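Local coordinates for protein quinoline 2-oxidoreductase small subunit (Pseudomonas putida, PDB 1T3Q) that carries two [2Fe-2S] clusters as the small subunit of a molybdenum hydroxylase that oxidises quinoline, probably relaying electrons from the molybdenum centre to FAD, at residues L95-S98 with F99-H103. Numbering follows the deposited sequence.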
# COMPACT_ATOMS: atom_id res chain seq x y z
N LEU A 95 -7.72 27.95 13.43
CA LEU A 95 -6.66 27.48 14.31
C LEU A 95 -5.61 26.66 13.55
O LEU A 95 -4.42 26.91 13.69
CB LEU A 95 -7.24 26.63 15.45
CG LEU A 95 -6.24 26.11 16.48
CD1 LEU A 95 -5.46 27.27 17.08
CD2 LEU A 95 -6.98 25.34 17.57
N GLN A 96 -6.07 25.70 12.76
CA GLN A 96 -5.18 24.85 11.98
C GLN A 96 -4.36 25.68 11.00
O GLN A 96 -3.14 25.54 10.90
CB GLN A 96 -5.97 23.80 11.21
CG GLN A 96 -6.71 22.81 12.09
CD GLN A 96 -7.66 21.93 11.30
OE1 GLN A 96 -8.55 22.43 10.61
NE2 GLN A 96 -7.48 20.61 11.40
N ASP A 97 -5.04 26.56 10.27
CA ASP A 97 -4.37 27.41 9.31
C ASP A 97 -3.31 28.27 9.99
O ASP A 97 -2.24 28.52 9.43
CB ASP A 97 -5.37 28.30 8.58
CG ASP A 97 -4.70 29.27 7.63
OD1 ASP A 97 -4.56 30.46 8.00
OD2 ASP A 97 -4.31 28.84 6.53
N SER A 98 -3.61 28.72 11.21
CA SER A 98 -2.67 29.53 11.96
C SER A 98 -1.42 28.71 12.31
O SER A 98 -0.30 29.20 12.21
CB SER A 98 -3.32 30.06 13.23
OG SER A 98 -2.45 30.96 13.88
N PHE A 99 -1.63 27.47 12.74
CA PHE A 99 -0.49 26.60 13.07
C PHE A 99 0.44 26.51 11.86
O PHE A 99 1.66 26.56 11.99
CB PHE A 99 -0.99 25.19 13.43
CG PHE A 99 -1.14 24.95 14.91
CD1 PHE A 99 -1.97 25.77 15.68
CD2 PHE A 99 -0.46 23.91 15.53
CE1 PHE A 99 -2.11 25.55 17.05
CE2 PHE A 99 -0.59 23.68 16.90
CZ PHE A 99 -1.42 24.50 17.66
N ARG A 100 -0.16 26.37 10.67
CA ARG A 100 0.60 26.26 9.44
C ARG A 100 1.33 27.56 9.10
O ARG A 100 2.53 27.54 8.79
CB ARG A 100 -0.33 25.89 8.28
CG ARG A 100 0.40 25.60 6.99
CD ARG A 100 -0.54 25.45 5.82
NE ARG A 100 0.18 25.11 4.61
CZ ARG A 100 -0.29 25.31 3.38
NH1 ARG A 100 -1.49 25.85 3.22
NH2 ARG A 100 0.44 24.97 2.32
N ARG A 101 0.62 28.68 9.15
CA ARG A 101 1.23 29.97 8.84
C ARG A 101 2.39 30.32 9.76
O ARG A 101 3.36 30.94 9.33
CB ARG A 101 0.18 31.09 8.90
CG ARG A 101 -0.83 31.05 7.76
CD ARG A 101 -1.76 32.27 7.77
NE ARG A 101 -2.73 32.26 8.86
CZ ARG A 101 -2.61 32.95 9.99
NH1 ARG A 101 -3.56 32.87 10.92
NH2 ARG A 101 -1.55 33.71 10.20
N HIS A 102 2.30 29.92 11.03
CA HIS A 102 3.36 30.21 11.99
C HIS A 102 4.38 29.09 12.16
O HIS A 102 5.27 29.20 13.00
CB HIS A 102 2.76 30.55 13.36
CG HIS A 102 2.08 31.89 13.42
ND1 HIS A 102 0.75 32.06 13.12
CD2 HIS A 102 2.57 33.11 13.72
CE1 HIS A 102 0.44 33.34 13.24
NE2 HIS A 102 1.52 34.00 13.60
N HIS A 103 4.24 28.04 11.37
CA HIS A 103 5.16 26.89 11.47
C HIS A 103 5.16 26.40 12.92
O HIS A 103 6.19 26.40 13.60
CB HIS A 103 6.57 27.30 11.02
CG HIS A 103 7.54 26.15 10.96
ND1 HIS A 103 7.19 24.91 10.47
CD2 HIS A 103 8.86 26.07 11.28
CE1 HIS A 103 8.25 24.12 10.49
NE2 HIS A 103 9.27 24.79 10.98
O HOH W 1 -6.04 31.62 10.58
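Arg-101 folds back along its own helix onto Asp-97, one turn earlier. Its CB rests near the Asp-97 carbonyl, and CG comes closer, 3.3 Å from Asp-97 O. CD then passes OD1 of Asp-97, and a bend in the chain (chi3 -72°) turns NE back to that same oxygen. The resulting salt bridge, NE to Asp-97 OD1 at 2.7 Å, lies within the guanidinium plane but meets the carboxylate from above its own plane. At the tip, NH1 sits 3.6 Å from Ser-98 CB, shares a water with Asp-97 OD1 and pairs with Asp-156, tying helix 94-101 to the chain just before helix 157-164. This short helix belongs to the all-helical [2Fe-2S] domain of molybdenum hydroxylases and ends in a Schellman motif, with His-103 at positive phi. A methionine in place of Arg-101 would probably leave both Asp-97 and Asp-156 without their cationic partner. In the last turn, Ser-98 O accepts two bonds from opposite faces of its plane, from His-102 N and, at 3.2 Å, from His-102 ND1. On the buried side, Leu-95 CD1 packs 3.8 Å from Phe-99 CE1, and both side chains press on Leu-115 of helix 111-124.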